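Local coordinates for protein CpuTA1 (Curtobacterium pusillum, PDB 5K3W) that is a class IV aminotransferase-family protein of fold type IV that holds pyridoxal-5'-phosphate in a pocket formed by its chain, at residues A[273-278]-A[294-299]; A[94-99]-A[132-137]; A[64-69]-A[99-104]. All blocks are in the same frame, centred on the assembly; numbering follows the deposited sequence.

Contact 1: residues A[273-278]-A[294-299]; sequences RQAAPI and ADLNAY
Asn297 meets the backbone of Ala275 with both ends of its carboxamide, a side chain doing the work usually done by a neighbouring strand. The polar part of the contact is a pair of hydrogen bonds. Ala275 N donates a hydrogen bond to Asn297 OD1 (2.9 Å), lying in the plane of that carbonyl. In return Asn297 ND2 donates at 3.0 Å to a lone pair of Ala275 O, which lies 2° out of the amide plane of Asn297. The two bonds together fix the rotation of the amide. Asn297 CG stands anti to its own carbonyl carbon (chi1 -82°), which swings the group from the flank of the helix onto the strand.

Here a helix flanks the outermost strand of a mixed sheet, in what is probably the C-terminal domain of a fold type IV protein. Ala276 bonds to Leu268 of strand 265-270; the N and O of Ala275, on the alternate side of the strand, are taken by Asn297. The helical segment 294-299 runs almost antiparallel to the strand (166°), the axes approaching to 7.9 Å.

The apolar part is smaller. Leu296, its CG anti to the backbone N, brings CD2 to 3.5 Å from Ala275 CB, and Phe242 of helix 234-245 also packs on this leucine. A separate van der Waals approach sets Gln274 CB 3.4 Å from Asn297 OD1.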
loop_
_atom_site.group_PDB
_atom_site.type_symbol
_atom_site.label_atom_id
_atom_site.label_comp_id
_atom_site.label_asym_id
_atom_site.label_seq_id
_atom_site.Cartn_x
_atom_site.Cartn_y
_atom_site.Cartn_z
ATOM N N ARG A 273 17.175 -9.505 8.678
ATOM C CA ARG A 273 18.525 -9.444 8.131
ATOM C C ARG A 273 19.545 -9.031 9.192
ATOM O O ARG A 273 20.728 -9.377 9.078
ATOM C CB ARG A 273 18.553 -8.480 6.942
ATOM C CG ARG A 273 19.884 -8.414 6.222
ATOM C CD ARG A 273 19.771 -7.631 4.920
ATOM N NE ARG A 273 19.370 -6.251 5.160
ATOM C CZ ARG A 273 19.150 -5.361 4.199
ATOM N NH1 ARG A 273 19.304 -5.714 2.936
ATOM N NH2 ARG A 273 18.773 -4.125 4.504
ATOM N N GLN A 274 19.102 -8.328 10.231
ATOM C CA GLN A 274 19.991 -7.795 11.252
ATOM C C GLN A 274 20.820 -6.658 10.651
ATOM O O GLN A 274 20.253 -5.747 10.041
ATOM C CB GLN A 274 20.850 -8.912 11.845
ATOM C CG GLN A 274 20.035 -10.118 12.352
ATOM C CD GLN A 274 19.266 -9.881 13.685
ATOM O OE1 GLN A 274 19.349 -8.820 14.314
ATOM N NE2 GLN A 274 18.517 -10.893 14.104
ATOM N N ALA A 275 22.142 -6.674 10.800
ATOM C CA ALA A 275 22.971 -5.553 10.368
ATOM C C ALA A 275 23.641 -5.883 9.040
ATOM O O ALA A 275 24.428 -6.829 8.956
ATOM C CB ALA A 275 24.021 -5.205 11.420
ATOM N N ALA A 276 23.335 -5.099 8.011
ATOM C CA ALA A 276 23.977 -5.267 6.712
ATOM C C ALA A 276 24.901 -4.089 6.440
ATOM O O ALA A 276 24.415 -2.966 6.216
ATOM C CB ALA A 276 22.930 -5.396 5.607
ATOM N N PRO A 277 26.217 -4.286 6.433
ATOM C CA PRO A 277 27.131 -3.157 6.208
ATOM C C PRO A 277 27.158 -2.740 4.743
ATOM O O PRO A 277 27.078 -3.568 3.831
ATOM C CB PRO A 277 28.489 -3.711 6.661
ATOM C CG PRO A 277 28.404 -5.182 6.377
ATOM C CD PRO A 277 26.934 -5.572 6.538
ATOM N N ILE A 278 27.283 -1.438 4.526
ATOM C CA ILE A 278 27.199 -0.858 3.186
ATOM C C ILE A 278 28.602 -0.712 2.607
ATOM O O ILE A 278 29.444 -0.001 3.164
ATOM C CB ILE A 278 26.471 0.497 3.209
ATOM C CG1 ILE A 278 25.017 0.314 3.683
ATOM C CG2 ILE A 278 26.536 1.134 1.828
ATOM C CD1 ILE A 278 24.213 1.590 3.816
ATOM N N ALA A 294 30.748 -8.161 12.243
ATOM C CA ALA A 294 30.510 -9.517 12.726
ATOM C C ALA A 294 30.179 -9.515 14.215
ATOM O O ALA A 294 29.324 -10.284 14.668
ATOM C CB ALA A 294 31.730 -10.402 12.442
ATOM N N ASP A 295 30.843 -8.658 14.990
ATOM C CA ASP A 295 30.503 -8.547 16.402
ATOM C C ASP A 295 29.109 -7.960 16.583
ATOM O O ASP A 295 28.359 -8.378 17.474
ATOM C CB ASP A 295 31.536 -7.687 17.136
ATOM C CG ASP A 295 32.899 -8.361 17.245
ATOM O OD1 ASP A 295 33.023 -9.535 16.819
ATOM O OD2 ASP A 295 33.839 -7.725 17.782
ATOM N N LEU A 296 28.755 -6.968 15.766
ATOM C CA LEU A 296 27.422 -6.388 15.846
ATOM C C LEU A 296 26.358 -7.451 15.604
ATOM O O LEU A 296 25.404 -7.598 16.381
ATOM C CB LEU A 296 27.305 -5.256 14.827
ATOM C CG LEU A 296 25.981 -4.515 14.793
ATOM C CD1 LEU A 296 25.701 -3.845 16.132
ATOM C CD2 LEU A 296 26.030 -3.504 13.672
ATOM N N ASN A 297 26.525 -8.222 14.533
ATOM C CA ASN A 297 25.545 -9.245 14.213
ATOM C C ASN A 297 25.500 -10.331 15.284
ATOM O O ASN A 297 24.416 -10.820 15.634
ATOM C CB ASN A 297 25.849 -9.811 12.834
ATOM C CG ASN A 297 25.300 -8.925 11.735
ATOM O OD1 ASN A 297 24.223 -8.354 11.891
ATOM N ND2 ASN A 297 26.038 -8.778 10.641
ATOM N N ALA A 298 26.657 -10.702 15.835
ATOM C CA ALA A 298 26.671 -11.670 16.923
ATOM C C ALA A 298 25.947 -11.123 18.148
ATOM O O ALA A 298 25.170 -11.841 18.794
ATOM C CB ALA A 298 28.110 -12.067 17.257
ATOM N N TYR A 299 26.161 -9.847 18.476
ATOM C CA TYR A 299 25.366 -9.235 19.537
ATOM C C TYR A 299 23.889 -9.258 19.188
ATOM O O TYR A 299 23.052 -9.646 20.006
ATOM C CB TYR A 299 25.814 -7.799 19.796
ATOM C CG TYR A 299 24.929 -7.081 20.801
ATOM C CD1 TYR A 299 25.203 -7.135 22.162
ATOM C CD2 TYR A 299 23.819 -6.352 20.392
ATOM C CE1 TYR A 299 24.399 -6.489 23.081
ATOM C CE2 TYR A 299 23.009 -5.707 21.305
ATOM C CZ TYR A 299 23.301 -5.773 22.649
ATOM O OH TYR A 299 22.495 -5.121 23.573
#

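Contact 2: residues A[94-99]-A[132-137]; sequences REAVLA and GWVFVD
Ala96 and Val97 of helix 90-108 pack on Val134 of strand 131-138 in an apolar helix-on-sheet contact without a hydrogen bond, on the face of the six-stranded antiparallel sheet that the helix covers. Val134 is the side chain through which most of the contact runs, because its two methyl groups serve two different neighbours. With CG1 anti to the backbone N (chi1 -180°), that methyl reaches Val97 CG2 at 4.0 Å, while the second methyl, CG2, comes equally near, 4.0 Å, to Ala96 CB. The fork thus straddles consecutive positions of one helical turn. Val97 meets it with the branch that stands anti to its own carbonyl carbon, and the two valine side chains cross at about a right angle. Ala96 offers only its CB, and the helix lies close, with CA of Val97 6.6 Å from CA of Val134.

Neighbouring residues extend this layer. Leu118 of strand 114-121 packs against Val97, Phe32 of strand 32-35 against Ala96, and Trp93, one turn back on the helix, against Val134. One step of the alternation along, Val136 also points its side chain to the helix and is met there by Tyr104.

The strand shows the usual two-faced pattern: Trp133 and Phe135 lie on the other face, where they pack on Ile44 and Thr45 of the second subunit. A sheet with helices on one side and the partner subunit on the other is consistent with the small, two-layer alpha/beta N-terminal domain of fold type IV pyridoxal-5'-phosphate proteins.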
loop_
_atom_site.group_PDB
_atom_site.type_symbol
_atom_site.label_atom_id
_atom_site.label_comp_id
_atom_site.label_asym_id
_atom_site.label_seq_id
_atom_site.Cartn_x
_atom_site.Cartn_y
_atom_site.Cartn_z
ATOM N N ARG A 94 0.579 -11.534 21.551
ATOM C CA ARG A 94 1.714 -12.165 22.220
ATOM C C ARG A 94 1.512 -13.673 22.308
ATOM O O ARG A 94 2.371 -14.461 21.895
ATOM C CB ARG A 94 1.904 -11.560 23.610
ATOM C CG ARG A 94 3.034 -12.195 24.396
ATOM C CD ARG A 94 3.155 -11.624 25.803
ATOM N NE ARG A 94 3.266 -10.166 25.812
ATOM C CZ ARG A 94 2.362 -9.338 26.344
ATOM N NH1 ARG A 94 1.269 -9.811 26.933
ATOM N NH2 ARG A 94 2.561 -8.029 26.300
ATOM N N GLU A 95 0.359 -14.089 22.827
ATOM C CA GLU A 95 0.074 -15.510 22.941
ATOM C C GLU A 95 0.097 -16.177 21.574
ATOM O O GLU A 95 0.616 -17.293 21.430
ATOM C CB GLU A 95 -1.275 -15.712 23.640
ATOM C CG GLU A 95 -1.197 -15.597 25.170
ATOM C CD GLU A 95 -0.654 -16.869 25.835
ATOM O OE1 GLU A 95 -1.282 -17.932 25.665
ATOM O OE2 GLU A 95 0.402 -16.820 26.510
ATOM N N ALA A 96 -0.441 -15.495 20.555
ATOM C CA ALA A 96 -0.490 -16.074 19.217
ATOM C C ALA A 96 0.910 -16.322 18.673
ATOM O O ALA A 96 1.168 -17.370 18.076
ATOM C CB ALA A 96 -1.278 -15.174 18.264
ATOM N N VAL A 97 1.831 -15.377 18.874
ATOM C CA VAL A 97 3.179 -15.540 18.335
ATOM C C VAL A 97 3.903 -16.690 19.029
ATOM O O VAL A 97 4.577 -17.502 18.380
ATOM C CB VAL A 97 3.961 -14.218 18.457
ATOM C CG1 VAL A 97 5.430 -14.444 18.183
ATOM C CG2 VAL A 97 3.378 -13.151 17.520
ATOM N N LEU A 98 3.773 -16.782 20.358
ATOM C CA LEU A 98 4.466 -17.833 21.098
ATOM C C LEU A 98 3.895 -19.210 20.780
ATOM O O LEU A 98 4.646 -20.179 20.634
ATOM C CB LEU A 98 4.398 -17.544 22.594
ATOM C CG LEU A 98 5.140 -16.268 22.988
ATOM C CD1 LEU A 98 5.072 -16.007 24.479
ATOM C CD2 LEU A 98 6.578 -16.371 22.519
ATOM N N ALA A 99 2.573 -19.319 20.664
ATOM C CA ALA A 99 1.976 -20.581 20.242
ATOM C C ALA A 99 2.455 -20.973 18.848
ATOM O O ALA A 99 2.723 -22.156 18.575
ATOM C CB ALA A 99 0.454 -20.473 20.278
ATOM N N GLY A 132 -6.901 -10.644 11.310
ATOM C CA GLY A 132 -5.578 -10.824 11.888
ATOM C C GLY A 132 -5.036 -12.212 11.627
ATOM O O GLY A 132 -5.780 -13.194 11.594
ATOM N N TRP A 133 -3.718 -12.288 11.438
ATOM C CA TRP A 133 -3.024 -13.538 11.198
ATOM C C TRP A 133 -1.619 -13.460 11.769
ATOM O O TRP A 133 -1.021 -12.385 11.858
ATOM C CB TRP A 133 -2.930 -13.856 9.704
ATOM C CG TRP A 133 -4.224 -14.116 9.038
ATOM C CD1 TRP A 133 -4.893 -15.299 8.998
ATOM C CD2 TRP A 133 -4.998 -13.183 8.279
ATOM N NE1 TRP A 133 -6.055 -15.161 8.271
ATOM C CE2 TRP A 133 -6.145 -13.872 7.816
ATOM C CE3 TRP A 133 -4.843 -11.833 7.952
ATOM C CZ2 TRP A 133 -7.135 -13.256 7.035
ATOM C CZ3 TRP A 133 -5.833 -11.217 7.176
ATOM C CH2 TRP A 133 -6.962 -11.935 6.727
ATOM N N VAL A 134 -1.086 -14.619 12.125
ATOM C CA VAL A 134 0.322 -14.784 12.452
ATOM C C VAL A 134 0.802 -16.012 11.707
ATOM O O VAL A 134 0.150 -17.060 11.766
ATOM C CB VAL A 134 0.560 -14.971 13.969
ATOM C CG1 VAL A 134 2.062 -15.129 14.263
ATOM C CG2 VAL A 134 -0.023 -13.830 14.762
ATOM N N PHE A 135 1.940 -15.909 11.032
ATOM C CA PHE A 135 2.583 -17.133 10.578
ATOM C C PHE A 135 4.062 -17.139 10.940
ATOM O O PHE A 135 4.703 -16.093 11.071
ATOM C CB PHE A 135 2.377 -17.381 9.066
ATOM C CG PHE A 135 2.957 -16.330 8.159
ATOM C CD1 PHE A 135 4.256 -16.448 7.683
ATOM C CD2 PHE A 135 2.182 -15.264 7.731
ATOM C CE1 PHE A 135 4.782 -15.501 6.809
ATOM C CE2 PHE A 135 2.702 -14.315 6.871
ATOM C CZ PHE A 135 4.005 -14.431 6.410
ATOM N N VAL A 136 4.579 -18.342 11.138
ATOM C CA VAL A 136 5.970 -18.588 11.492
ATOM C C VAL A 136 6.593 -19.457 10.405
ATOM O O VAL A 136 5.952 -20.377 9.891
ATOM C CB VAL A 136 6.074 -19.282 12.870
ATOM C CG1 VAL A 136 7.515 -19.625 13.185
ATOM C CG2 VAL A 136 5.453 -18.397 13.969
ATOM N N ASP A 137 7.839 -19.175 10.054
ATOM C CA ASP A 137 8.471 -19.955 9.003
ATOM C C ASP A 137 9.964 -19.674 9.026
ATOM O O ASP A 137 10.434 -18.739 9.682
ATOM C CB ASP A 137 7.877 -19.636 7.632
ATOM C CG ASP A 137 8.279 -20.645 6.568
ATOM O OD1 ASP A 137 8.822 -21.710 6.932
ATOM O OD2 ASP A 137 8.026 -20.385 5.367
#

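Contact 3: residues A[64-69]-A[99-104]; sequences GHPQAL and AGVADY
Val101 carries this contact from the helix side, setting one methyl on Gly64 and the other near Pro66. Its chi1 of 168° puts CG1 anti to the backbone N, the usual choice for a valine in a helix, and from there CG1 touches Gly64 O at 3.4 Å, with Gly64 C behind it, 4.1 Å from the same methyl. The remaining branch, CG2, stands anti to the carbonyl carbon and comes only loosely near the proline ring, 4.5 Å from Pro66 CG. The meeting with Gly64 is therefore a methyl against a peptide carbonyl, a van der Waals contact in which no hydrogen bond is made. One torsion thus serves both halves of the contact, since the two methyls of the fork diverge onto partners two residues apart.

Gly64 has a positive phi (78°), which favours glycine, and sits in the short turn that joins strand 54-62 to strand 65-66. Pro66 follows two residues on, its rigid ring resting also on Val97 of the same helix, whereas Val101 reaches across to Val61 of the longer strand. The contact joins the turn of a beta-hairpin at the edge of the antiparallel sheet to the helix packed across that sheet, consistent with the N-terminal domain of fold type IV proteins.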
loop_
_atom_site.group_PDB
_atom_site.type_symbol
_atom_site.label_atom_id
_atom_site.label_comp_id
_atom_site.label_asym_id
_atom_site.label_seq_id
_atom_site.Cartn_x
_atom_site.Cartn_y
_atom_site.Cartn_z
ATOM N N GLY A 64 14.223 -20.284 19.251
ATOM C CA GLY A 64 12.912 -20.318 19.859
ATOM C C GLY A 64 12.397 -19.008 20.441
ATOM O O GLY A 64 11.218 -18.939 20.804
ATOM N N HIS A 65 13.215 -17.961 20.550
ATOM C CA HIS A 65 12.699 -16.754 21.192
ATOM C C HIS A 65 12.456 -15.647 20.183
ATOM O O HIS A 65 13.379 -15.275 19.453
ATOM C CB HIS A 65 13.665 -16.245 22.267
ATOM C CG HIS A 65 13.993 -17.260 23.304
ATOM N ND1 HIS A 65 13.064 -17.711 24.215
ATOM C CD2 HIS A 65 15.145 -17.918 23.576
ATOM C CE1 HIS A 65 13.632 -18.601 25.009
ATOM N NE2 HIS A 65 14.893 -18.743 24.643
ATOM N N PRO A 66 11.258 -15.072 20.150
ATOM C CA PRO A 66 11.042 -13.848 19.367
ATOM C C PRO A 66 11.835 -12.685 19.950
ATOM O O PRO A 66 11.763 -12.399 21.148
ATOM C CB PRO A 66 9.531 -13.610 19.495
ATOM C CG PRO A 66 8.969 -14.864 20.090
ATOM C CD PRO A 66 10.057 -15.469 20.896
ATOM N N GLN A 67 12.578 -11.989 19.097
ATOM C CA GLN A 67 13.393 -10.880 19.571
ATOM C C GLN A 67 12.575 -9.601 19.712
ATOM O O GLN A 67 11.792 -9.241 18.827
ATOM C CB GLN A 67 14.556 -10.621 18.620
ATOM C CG GLN A 67 15.550 -11.737 18.513
ATOM C CD GLN A 67 16.747 -11.327 17.680
ATOM O OE1 GLN A 67 16.607 -10.652 16.657
ATOM N NE2 GLN A 67 17.932 -11.706 18.126
ATOM N N ALA A 68 12.782 -8.900 20.827
ATOM C CA ALA A 68 12.183 -7.586 21.039
ATOM C C ALA A 68 10.660 -7.645 20.928
ATOM O O ALA A 68 10.018 -6.715 20.427
ATOM C CB ALA A 68 12.765 -6.559 20.059
ATOM N N LEU A 69 10.075 -8.739 21.420
ATOM C CA LEU A 69 8.660 -9.002 21.167
ATOM C C LEU A 69 7.779 -7.853 21.642
ATOM O O LEU A 69 6.832 -7.463 20.950
ATOM C CB LEU A 69 8.229 -10.322 21.822
ATOM C CG LEU A 69 6.770 -10.730 21.564
ATOM C CD1 LEU A 69 6.485 -10.830 20.069
ATOM C CD2 LEU A 69 6.368 -12.022 22.265
ATOM N N ALA A 99 2.573 -19.319 20.664
ATOM C CA ALA A 99 1.976 -20.581 20.242
ATOM C C ALA A 99 2.455 -20.973 18.848
ATOM O O ALA A 99 2.723 -22.156 18.575
ATOM C CB ALA A 99 0.454 -20.473 20.278
ATOM N N GLY A 100 2.577 -19.986 17.957
ATOM C CA GLY A 100 3.067 -20.266 16.621
ATOM C C GLY A 100 4.502 -20.757 16.628
ATOM O O GLY A 100 4.844 -21.723 15.943
ATOM N N VAL A 101 5.365 -20.102 17.400
ATOM C CA VAL A 101 6.732 -20.598 17.505
ATOM C C VAL A 101 6.721 -22.001 18.088
ATOM O O VAL A 101 7.446 -22.893 17.627
ATOM C CB VAL A 101 7.604 -19.631 18.331
ATOM C CG1 VAL A 101 8.936 -20.286 18.674
ATOM C CG2 VAL A 101 7.844 -18.335 17.541
ATOM N N ALA A 102 5.856 -22.232 19.075
ATOM C CA ALA A 102 5.813 -23.536 19.715
ATOM C C ALA A 102 5.364 -24.600 18.726
ATOM O O ALA A 102 5.967 -25.679 18.652
ATOM C CB ALA A 102 4.894 -23.489 20.945
ATOM N N ASP A 103 4.325 -24.303 17.935
ATOM C CA ASP A 103 3.814 -25.297 16.996
ATOM C C ASP A 103 4.800 -25.564 15.865
ATOM O O ASP A 103 4.978 -26.714 15.445
ATOM C CB ASP A 103 2.477 -24.856 16.417
ATOM C CG ASP A 103 1.986 -25.805 15.348
ATOM O OD1 ASP A 103 1.296 -26.788 15.701
ATOM O OD2 ASP A 103 2.311 -25.580 14.156
ATOM N N TYR A 104 5.437 -24.517 15.350
ATOM C CA TYR A 104 6.443 -24.728 14.320
ATOM C C TYR A 104 7.533 -25.673 14.814
ATOM O O TYR A 104 7.930 -26.601 14.106
ATOM C CB TYR A 104 7.048 -23.396 13.878
ATOM C CG TYR A 104 7.983 -23.569 12.710
ATOM C CD1 TYR A 104 9.312 -23.951 12.914
ATOM C CD2 TYR A 104 7.532 -23.388 11.393
ATOM C CE1 TYR A 104 10.173 -24.132 11.857
ATOM C CE2 TYR A 104 8.394 -23.564 10.319
ATOM C CZ TYR A 104 9.715 -23.937 10.558
ATOM O OH TYR A 104 10.584 -24.123 9.511
#

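How the contacts relate
Contacts 2 and 3 are neighbours, their centres about 7 Å apart: they share Ala99 and helix 90-108, and their segments alternate along the chain. Val136 CG2 lies 3.7 Å from Gly100 C, and Leu98 CD2 lies 3.7 Å from Pro66 CG, so one apolar layer runs through both. Contact 1 belongs to another sheet, its centre about 26 Å from that of contact 2 and about 21 Å from that of contact 3. It nevertheless touches contact 3 through a probable hydrogen bond, Gln274 NE2 to Gln67 OE1 at 3.2 Å. The same Gln274 comes within about 8 Å of the bound pyridoxal-5'-phosphate, against about 12 Å for the side chain of Pro66 and 14 Å for that of Val97.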